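PDB 6VTV: gamma-glutamyl-gamma-aminobutyrate hydrolase PuuD from Escherichia coli, which hydrolyses the gamma-glutamyl linkage of gamma-glutamyl-gamma-aminobutyrate to give 4-aminobutanoate and glutamate in the breakdown of putrescine. Local coordinates for residues 61-66 / 110-115; 81-86 / 132-137; 99-104 / 124-129. All coordinates share one frame; numbering follows the deposited sequence.

Contact 1 (61-66 / 110-115); sequences QLLPKL and RRIPIF
Arg110 NH1 is approached by both Leu63 CB and Pro64 CG at 3.7 Å, while Arg110 NH2 forms a salt bridge with Glu60 OE1. The contact joins two chain turns in the alpha/beta core of the class I glutamine amidotransferase fold: residues 61-66 carry helix 56-62 toward strand 68-71, and residues 110-115 carry helix 94-109 into strand 114-117, which runs parallel beside 68-71. Leu63 crosses Arg110 at about a right angle and sets CD1 over one guanidinium face, off its middle, with the methyl 3.5 Å from Arg110 NE. Pro64 comes in obliquely. The arginine chain is extended from CG to NE (chi3 175°), which carries NE to Leu63 CD1.

Deeper in, the contact is apolar. Arg111, with positive phi, ends the helical conformation before the chain turns to Ile112, whose side chain also packs on Ala107 of helix 94-109, on Ile69 and on His251. Ile112 CD1 reaches Leu63 CD2 at 4.3 Å. Leu63 O accepts a bond from Leu66 N at 3.0 Å and lies 4.1 Å from Ile112 CD1, whereas Ile112 CG2 sits 4.2 Å from Leu66 O.

Contact 2 (81-86 / 132-137); sequences HLYGEN and LHRKLC
Over one face of the Tyr83 ring, toward its rim, lies the backbone N of Leu132, 3.7 Å from Tyr83 CE2, while Glu85 OE2 sits at the ring's edge in its plane. The Tyr83 and Leu132 side chains cross at about a right angle, with Tyr83 CE1 4.0 Å from Leu132 CD1. Arg134 CG also comes up at the edge, close to Tyr83 OH at 3.2 Å, and the guanidinium beyond it stands almost perpendicular to the ring, the planes 88° apart. That guanidinium is met edge-on by Glu85 OE1 and Asn86 O. NH1 serves both: a salt bridge to OE1, long at 3.3 Å but nearly straight (172°) and using the carboxylate's anti lone pair, and a shorter bond of 2.7 Å to Asn86 O. NH2 adds a weak bond to Asn86 O and a hydrogen bond to Asp88 O, and NE, placed by the bend at chi3 (76°), pairs with Glu89.

In this glutamine amidotransferase fold the contact ties the loop after strand 68-71 to strand 132-133, which pairs antiparallel with 190-191. Glu85 OE2 takes a second cation, Lys192. A water joins Leu132 O (3.0 Å) to Arg134 N (3.1 Å).

Contact 3 (99-104 / 124-129); sequences LSMAII and LVVATG
From its CB, directed at the facing helix, the side chain of Ile104 forks onto Ala127 and Leu124. This is helix-to-helix packing in the alpha/beta core of the class I glutamine amidotransferase fold. CG2, anti to the backbone N, touches Ala127 CB and Leu124 CD2, each at 3.8 Å. The other branch leaves through CG1, which stands anti to the carbonyl carbon (chi1 -71°), and ends in CD1, set 4.0 Å from both Leu124 N and Ala127 CB, so the isoleucine tip reaches backbone as well as side chain. Leu124 and Ile104 meet at a slant; the CB of Leu124 points away, and of its side chain CD2 does the touching.

Helix 94-109 leads to strand 114-117, and helix 119-127 begins just after the predicted nucleophile Cys118 at that strand's end, a strand-turn-helix consistent with a nucleophile elbow. Within these segments the backbones are nearest at Met101 and Ala127, whose CA atoms are 5.7 Å apart, consistent with the small side chain of Ala127. Met101 bends at chi2 (-58°), placing SD against Ala127 CB at 3.7 Å, with Val126 CG1 more distant from the same sulphur at 4.4 Å. Ile103 also packs on Ile69 and Ile104 on Leu71, both of strand 68-71, while Ser100 OG bonds to Glu123.

Helix 119-127 closes with a Schellman motif in which Gly129, at positive phi (107°), is the C-prime residue: Gly130 N reaches Val125 O and Gly129 N reaches Val126 O. One turn back, Leu124 O accepts two bonds from opposite faces of its plane, from Thr128 N at 3.2 Å and from Thr128 OG1 at 2.8 Å.

How the contacts relate
Contact 3 is the middle of the set: its centre lies about 14 Å from that of contact 1 and about 15 Å from that of contact 2, whereas contacts 1 and 2 have centres about 28 Å apart and do not touch. Toward contact 1 the packing passes through Ile103 CG1 and Leu63 CD2, 4.1 Å apart. Toward contact 2 it passes through Val126, whose CG2 is 3.6 Å from Tyr83 CD1 and 3.7 Å from Leu132 CG. The side chains of Leu124 and Leu132 are about 11 and 10 Å from that of Cys118, the predicted nucleophile, and the side chain of Leu132 is about 13 Å from the bound manganese ion; contact 1 lies away from both sites.

Contact 1 (61-66 / 110-115)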
loop_
_atom_site.group_PDB
_atom_site.type_symbol
_atom_site.label_atom_id
_atom_site.label_comp_id
_atom_site.label_asym_id
_atom_site.label_seq_id
_atom_site.Cartn_x
_atom_site.Cartn_y
_atom_site.Cartn_z
ATOM N N GLN B 61 -15.195 -7.385 -5.694
ATOM C CA GLN B 61 -14.352 -7.828 -6.800
ATOM C C GLN B 61 -12.978 -8.279 -6.319
ATOM O O GLN B 61 -12.355 -9.140 -6.949
ATOM C CB GLN B 61 -14.202 -6.708 -7.830
ATOM C CG GLN B 61 -15.471 -6.383 -8.600
ATOM C CD GLN B 61 -15.300 -5.180 -9.505
ATOM O OE1 GLN B 61 -14.706 -5.278 -10.579
ATOM N NE2 GLN B 61 -15.818 -4.036 -9.075
ATOM N N LEU B 62 -12.494 -7.718 -5.211
ATOM C CA LEU B 62 -11.142 -7.989 -4.740
ATOM C C LEU B 62 -11.059 -9.240 -3.870
ATOM O O LEU B 62 -10.067 -9.975 -3.943
ATOM C CB LEU B 62 -10.610 -6.783 -3.959
ATOM C CG LEU B 62 -9.168 -6.876 -3.451
ATOM C CD1 LEU B 62 -8.233 -7.390 -4.538
ATOM C CD2 LEU B 62 -8.703 -5.536 -2.929
ATOM N N LEU B 63 -12.078 -9.493 -3.051
ATOM C CA LEU B 63 -12.034 -10.609 -2.108
ATOM C C LEU B 63 -11.686 -11.958 -2.733
ATOM O O LEU B 63 -10.894 -12.696 -2.123
ATOM C CB LEU B 63 -13.371 -10.697 -1.360
ATOM C CG LEU B 63 -13.641 -9.570 -0.364
ATOM C CD1 LEU B 63 -15.105 -9.563 0.019
ATOM C CD2 LEU B 63 -12.756 -9.703 0.869
ATOM N N PRO B 64 -12.216 -12.349 -3.900
ATOM C CA PRO B 64 -11.814 -13.644 -4.478
ATOM C C PRO B 64 -10.328 -13.752 -4.769
ATOM O O PRO B 64 -9.814 -14.872 -4.878
ATOM C CB PRO B 64 -12.639 -13.725 -5.770
ATOM C CG PRO B 64 -13.811 -12.856 -5.519
ATOM C CD PRO B 64 -13.297 -11.725 -4.685
ATOM N N LYS B 65 -9.622 -12.633 -4.896
ATOM C CA LYS B 65 -8.194 -12.640 -5.182
ATOM C C LYS B 65 -7.335 -12.603 -3.924
ATOM O O LYS B 65 -6.105 -12.650 -4.030
ATOM C CB LYS B 65 -7.843 -11.460 -6.094
ATOM C CG LYS B 65 -8.425 -11.597 -7.493
ATOM C CD LYS B 65 -8.563 -10.255 -8.190
ATOM C CE LYS B 65 -9.137 -10.429 -9.587
ATOM N NZ LYS B 65 -9.553 -9.134 -10.190
ATOM N N LEU B 66 -7.945 -12.530 -2.745
ATOM C CA LEU B 66 -7.219 -12.515 -1.483
ATOM C C LEU B 66 -7.304 -13.885 -0.825
ATOM O O LEU B 66 -8.398 -14.438 -0.669
ATOM C CB LEU B 66 -7.778 -11.447 -0.544
ATOM C CG LEU B 66 -7.796 -10.016 -1.081
ATOM C CD1 LEU B 66 -8.538 -9.095 -0.125
ATOM C CD2 LEU B 66 -6.380 -9.521 -1.314
ATOM N N ARG B 110 -16.873 -15.514 4.104
ATOM C CA ARG B 110 -16.148 -16.280 3.097
ATOM C C ARG B 110 -15.111 -17.222 3.695
ATOM O O ARG B 110 -14.427 -17.920 2.938
ATOM C CB ARG B 110 -15.466 -15.330 2.108
ATOM C CG ARG B 110 -16.411 -14.333 1.461
ATOM C CD ARG B 110 -15.736 -13.563 0.341
ATOM N NE ARG B 110 -16.682 -12.701 -0.360
ATOM C CZ ARG B 110 -16.724 -12.561 -1.680
ATOM N NH1 ARG B 110 -15.872 -13.229 -2.445
ATOM N NH2 ARG B 110 -17.617 -11.755 -2.238
ATOM N N ARG B 111 -14.976 -17.248 5.023
ATOM C CA ARG B 111 -14.018 -18.114 5.716
ATOM C C ARG B 111 -12.590 -17.864 5.232
ATOM O O ARG B 111 -11.775 -18.785 5.136
ATOM C CB ARG B 111 -14.407 -19.589 5.579
ATOM C CG ARG B 111 -15.901 -19.828 5.761
ATOM C CD ARG B 111 -16.244 -21.260 6.157
ATOM N NE ARG B 111 -15.218 -22.226 5.777
ATOM C CZ ARG B 111 -14.729 -23.153 6.594
ATOM N NH1 ARG B 111 -15.174 -23.242 7.840
ATOM N NH2 ARG B 111 -13.796 -23.993 6.165
ATOM N N ILE B 112 -12.288 -16.609 4.928
ATOM C CA ILE B 112 -10.927 -16.216 4.558
ATOM C C ILE B 112 -10.109 -16.031 5.835
ATOM O O ILE B 112 -10.585 -15.373 6.772
ATOM C CB ILE B 112 -10.945 -14.934 3.730
ATOM C CG1 ILE B 112 -11.776 -15.127 2.460
ATOM C CG2 ILE B 112 -9.529 -14.495 3.383
ATOM C CD1 ILE B 112 -12.022 -13.843 1.697
ATOM N N PRO B 113 -8.902 -16.590 5.913
ATOM C CA PRO B 113 -8.101 -16.443 7.134
ATOM C C PRO B 113 -7.797 -14.984 7.439
ATOM O O PRO B 113 -7.561 -14.174 6.540
ATOM C CB PRO B 113 -6.824 -17.230 6.817
ATOM C CG PRO B 113 -7.243 -18.219 5.781
ATOM C CD PRO B 113 -8.276 -17.512 4.949
ATOM N N ILE B 114 -7.814 -14.653 8.729
ATOM C CA ILE B 114 -7.530 -13.308 9.212
ATOM C C ILE B 114 -6.473 -13.393 10.302
ATOM O O ILE B 114 -6.552 -14.247 11.192
ATOM C CB ILE B 114 -8.796 -12.608 9.755
ATOM C CG1 ILE B 114 -9.933 -12.659 8.734
ATOM C CG2 ILE B 114 -8.489 -11.168 10.144
ATOM C CD1 ILE B 114 -11.246 -12.128 9.267
ATOM N N PHE B 115 -5.482 -12.507 10.230
ATOM C CA PHE B 115 -4.504 -12.330 11.297
ATOM C C PHE B 115 -4.456 -10.851 11.645
ATOM O O PHE B 115 -4.128 -10.020 10.793
ATOM C CB PHE B 115 -3.120 -12.838 10.888
ATOM C CG PHE B 115 -2.124 -12.842 12.012
ATOM C CD1 PHE B 115 -2.505 -13.225 13.289
ATOM C CD2 PHE B 115 -0.807 -12.470 11.795
ATOM C CE1 PHE B 115 -1.593 -13.231 14.329
ATOM C CE2 PHE B 115 0.110 -12.476 12.831
ATOM C CZ PHE B 115 -0.284 -12.858 14.099
#

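Contact 2 (81-86 / 132-137)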
loop_
_atom_site.group_PDB
_atom_site.type_symbol
_atom_site.label_atom_id
_atom_site.label_comp_id
_atom_site.label_asym_id
_atom_site.label_seq_id
_atom_site.Cartn_x
_atom_site.Cartn_y
_atom_site.Cartn_z
ATOM N N HIS B 81 -18.093 5.104 18.727
ATOM C CA HIS B 81 -19.469 4.888 18.297
ATOM C C HIS B 81 -19.648 3.585 17.532
ATOM O O HIS B 81 -20.789 3.149 17.343
ATOM C CB HIS B 81 -19.956 6.065 17.443
ATOM C CG HIS B 81 -19.486 6.021 16.022
ATOM N ND1 HIS B 81 -18.300 6.589 15.613
ATOM C CD2 HIS B 81 -20.051 5.488 14.913
ATOM C CE1 HIS B 81 -18.149 6.402 14.313
ATOM N NE2 HIS B 81 -19.198 5.736 13.865
ATOM N N LEU B 82 -18.557 2.952 17.092
ATOM C CA LEU B 82 -18.676 1.681 16.391
ATOM C C LEU B 82 -19.029 0.535 17.328
ATOM O O LEU B 82 -19.496 -0.509 16.858
ATOM C CB LEU B 82 -17.385 1.369 15.636
ATOM C CG LEU B 82 -17.172 2.194 14.364
ATOM C CD1 LEU B 82 -15.824 1.883 13.735
ATOM C CD2 LEU B 82 -18.299 1.954 13.369
ATOM N N TYR B 83 -18.817 0.696 18.636
ATOM C CA TYR B 83 -19.304 -0.258 19.624
ATOM C C TYR B 83 -20.275 0.399 20.601
ATOM O O TYR B 83 -20.346 0.022 21.772
ATOM C CB TYR B 83 -18.149 -0.938 20.367
ATOM C CG TYR B 83 -17.091 -0.021 20.946
ATOM C CD1 TYR B 83 -16.036 0.437 20.166
ATOM C CD2 TYR B 83 -17.130 0.357 22.282
ATOM C CE1 TYR B 83 -15.061 1.262 20.695
ATOM C CE2 TYR B 83 -16.159 1.183 22.819
ATOM C CZ TYR B 83 -15.129 1.632 22.022
ATOM O OH TYR B 83 -14.160 2.453 22.552
ATOM N N GLY B 84 -21.026 1.391 20.124
ATOM C CA GLY B 84 -22.157 1.914 20.865
ATOM C C GLY B 84 -21.849 2.907 21.962
ATOM O O GLY B 84 -22.714 3.161 22.804
ATOM N N GLU B 85 -20.654 3.487 21.981
ATOM C CA GLU B 85 -20.290 4.461 22.997
ATOM C C GLU B 85 -20.243 5.861 22.398
ATOM O O GLU B 85 -20.117 6.040 21.184
ATOM C CB GLU B 85 -18.942 4.108 23.637
ATOM C CG GLU B 85 -18.962 2.788 24.394
ATOM C CD GLU B 85 -17.864 2.690 25.434
ATOM O OE1 GLU B 85 -17.202 3.716 25.697
ATOM O OE2 GLU B 85 -17.668 1.590 25.992
ATOM N N ASN B 86 -20.355 6.856 23.269
ATOM C CA ASN B 86 -20.400 8.252 22.861
ATOM C C ASN B 86 -19.062 8.934 23.123
ATOM O O ASN B 86 -18.252 8.482 23.936
ATOM C CB ASN B 86 -21.523 8.993 23.591
ATOM C CG ASN B 86 -22.900 8.500 23.190
ATOM O OD1 ASN B 86 -23.576 7.815 23.958
ATOM N ND2 ASN B 86 -23.322 8.844 21.978
ATOM N N LEU B 132 -14.530 -2.004 23.851
ATOM C CA LEU B 132 -13.147 -1.762 24.232
ATOM C C LEU B 132 -13.074 -0.897 25.481
ATOM O O LEU B 132 -13.958 -0.078 25.746
ATOM C CB LEU B 132 -12.367 -1.069 23.109
ATOM C CG LEU B 132 -12.445 -1.683 21.714
ATOM C CD1 LEU B 132 -11.697 -0.812 20.722
ATOM C CD2 LEU B 132 -11.885 -3.095 21.725
ATOM N N HIS B 133 -12.001 -1.093 26.246
ATOM C CA HIS B 133 -11.595 -0.129 27.259
ATOM C C HIS B 133 -10.916 1.040 26.558
ATOM O O HIS B 133 -9.937 0.843 25.831
ATOM C CB HIS B 133 -10.640 -0.766 28.267
ATOM C CG HIS B 133 -11.297 -1.711 29.223
ATOM N ND1 HIS B 133 -12.109 -1.284 30.252
ATOM C CD2 HIS B 133 -11.245 -3.060 29.321
ATOM C CE1 HIS B 133 -12.537 -2.331 30.935
ATOM N NE2 HIS B 133 -12.026 -3.420 30.390
ATOM N N ARG B 134 -11.428 2.253 26.762
ATOM C CA ARG B 134 -10.840 3.406 26.091
ATOM C C ARG B 134 -9.603 3.935 26.804
ATOM O O ARG B 134 -8.772 4.594 26.168
ATOM C CB ARG B 134 -11.881 4.517 25.946
ATOM C CG ARG B 134 -12.959 4.187 24.925
ATOM C CD ARG B 134 -14.235 4.978 25.155
ATOM N NE ARG B 134 -14.112 6.364 24.716
ATOM C CZ ARG B 134 -15.145 7.182 24.540
ATOM N NH1 ARG B 134 -16.379 6.750 24.763
ATOM N NH2 ARG B 134 -14.947 8.431 24.140
ATOM N N LYS B 135 -9.458 3.657 28.102
ATOM C CA LYS B 135 -8.308 4.107 28.893
ATOM C C LYS B 135 -7.958 2.985 29.871
ATOM O O LYS B 135 -8.502 2.924 30.977
ATOM C CB LYS B 135 -8.604 5.411 29.625
ATOM C CG LYS B 135 -8.876 6.601 28.719
ATOM C CD LYS B 135 -7.602 7.105 28.063
ATOM C CE LYS B 135 -6.756 7.909 29.034
ATOM N NZ LYS B 135 -5.473 8.341 28.411
ATOM N N LEU B 136 -7.050 2.098 29.454
ATOM C CA LEU B 136 -6.585 1.044 30.350
ATOM C C LEU B 136 -5.909 1.621 31.585
ATOM O O LEU B 136 -5.985 1.029 32.669
ATOM C CB LEU B 136 -5.624 0.110 29.614
ATOM C CG LEU B 136 -6.202 -0.742 28.481
ATOM C CD1 LEU B 136 -5.089 -1.460 27.732
ATOM C CD2 LEU B 136 -7.222 -1.738 29.007
ATOM N N CYS B 137 -5.250 2.774 31.446
ATOM C CA CYS B 137 -4.567 3.383 32.579
ATOM C C CYS B 137 -5.524 3.855 33.663
ATOM O O CYS B 137 -5.078 4.117 34.784
ATOM C CB CYS B 137 -3.706 4.556 32.100
ATOM S SG CYS B 137 -4.641 5.901 31.341
HETATM O O HOH W 1 -14.497 2.310 27.402
#

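Contact 3 (99-104 / 124-129)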
loop_
_atom_site.group_PDB
_atom_site.type_symbol
_atom_site.label_atom_id
_atom_site.label_comp_id
_atom_site.label_asym_id
_atom_site.label_seq_id
_atom_site.Cartn_x
_atom_site.Cartn_y
_atom_site.Cartn_z
ATOM N N LEU B 99 -12.975 0.428 6.304
ATOM C CA LEU B 99 -12.435 -0.707 5.562
ATOM C C LEU B 99 -12.292 -1.938 6.451
ATOM O O LEU B 99 -12.606 -3.056 6.026
ATOM C CB LEU B 99 -11.088 -0.337 4.940
ATOM C CG LEU B 99 -10.370 -1.456 4.182
ATOM C CD1 LEU B 99 -11.213 -1.938 3.010
ATOM C CD2 LEU B 99 -8.989 -1.010 3.711
ATOM N N SER B 100 -11.824 -1.751 7.688
ATOM C CA SER B 100 -11.608 -2.885 8.583
ATOM C C SER B 100 -12.916 -3.599 8.896
ATOM O O SER B 100 -12.998 -4.830 8.816
ATOM C CB SER B 100 -10.936 -2.416 9.872
ATOM O OG SER B 100 -9.617 -1.962 9.623
ATOM N N MET B 101 -13.953 -2.841 9.262
ATOM C CA MET B 101 -15.241 -3.455 9.567
ATOM C C MET B 101 -15.795 -4.202 8.361
ATOM O O MET B 101 -16.311 -5.318 8.495
ATOM C CB MET B 101 -16.237 -2.396 10.042
ATOM C CG MET B 101 -15.857 -1.705 11.343
ATOM S SD MET B 101 -15.636 -2.846 12.720
ATOM C CE MET B 101 -13.925 -2.532 13.142
ATOM N N ALA B 102 -15.685 -3.608 7.171
ATOM C CA ALA B 102 -16.249 -4.235 5.981
ATOM C C ALA B 102 -15.488 -5.503 5.611
ATOM O O ALA B 102 -16.096 -6.532 5.294
ATOM C CB ALA B 102 -16.248 -3.244 4.816
ATOM N N ILE B 103 -14.156 -5.453 5.651
ATOM C CA ILE B 103 -13.383 -6.599 5.188
ATOM C C ILE B 103 -13.377 -7.727 6.219
ATOM O O ILE B 103 -13.228 -8.898 5.853
ATOM C CB ILE B 103 -11.958 -6.163 4.803
ATOM C CG1 ILE B 103 -11.348 -7.165 3.820
ATOM C CG2 ILE B 103 -11.078 -6.002 6.036
ATOM C CD1 ILE B 103 -10.193 -6.610 3.023
ATOM N N ILE B 104 -13.548 -7.414 7.506
ATOM C CA ILE B 104 -13.667 -8.472 8.507
ATOM C C ILE B 104 -14.964 -9.246 8.304
ATOM O O ILE B 104 -14.961 -10.477 8.203
ATOM C CB ILE B 104 -13.579 -7.892 9.931
ATOM C CG1 ILE B 104 -12.158 -7.425 10.248
ATOM C CG2 ILE B 104 -14.030 -8.925 10.953
ATOM C CD1 ILE B 104 -12.073 -6.595 11.513
ATOM N N LEU B 124 -11.267 -6.640 15.461
ATOM C CA LEU B 124 -11.970 -7.920 15.495
ATOM C C LEU B 124 -13.023 -7.937 16.595
ATOM O O LEU B 124 -14.152 -8.397 16.384
ATOM C CB LEU B 124 -10.972 -9.060 15.699
ATOM C CG LEU B 124 -10.785 -10.081 14.575
ATOM C CD1 LEU B 124 -10.152 -11.354 15.124
ATOM C CD2 LEU B 124 -12.111 -10.390 13.896
ATOM N N VAL B 125 -12.663 -7.447 17.782
ATOM C CA VAL B 125 -13.588 -7.459 18.910
ATOM C C VAL B 125 -14.799 -6.583 18.616
ATOM O O VAL B 125 -15.944 -6.973 18.875
ATOM C CB VAL B 125 -12.863 -7.015 20.195
ATOM C CG1 VAL B 125 -13.858 -6.772 21.319
ATOM C CG2 VAL B 125 -11.830 -8.056 20.603
ATOM N N VAL B 126 -14.570 -5.397 18.052
ATOM C CA VAL B 126 -15.676 -4.484 17.783
ATOM C C VAL B 126 -16.526 -4.994 16.624
ATOM O O VAL B 126 -17.757 -4.879 16.645
ATOM C CB VAL B 126 -15.141 -3.064 17.521
ATOM C CG1 VAL B 126 -16.257 -2.147 17.040
ATOM C CG2 VAL B 126 -14.503 -2.504 18.782
ATOM N N ALA B 127 -15.892 -5.581 15.604
ATOM C CA ALA B 127 -16.639 -6.010 14.425
ATOM C C ALA B 127 -17.614 -7.135 14.745
ATOM O O ALA B 127 -18.655 -7.258 14.088
ATOM C CB ALA B 127 -15.679 -6.448 13.318
ATOM N N THR B 128 -17.307 -7.958 15.745
ATOM C CA THR B 128 -18.142 -9.097 16.096
ATOM C C THR B 128 -19.086 -8.804 17.256
ATOM O O THR B 128 -19.710 -9.731 17.781
ATOM C CB THR B 128 -17.267 -10.309 16.419
ATOM O OG1 THR B 128 -16.234 -9.926 17.336
ATOM C CG2 THR B 128 -16.631 -10.850 15.145
ATOM N N GLY B 129 -19.209 -7.544 17.663
ATOM C CA GLY B 129 -20.177 -7.146 18.663
ATOM C C GLY B 129 -19.623 -6.813 20.032
ATOM O O GLY B 129 -20.412 -6.604 20.961
#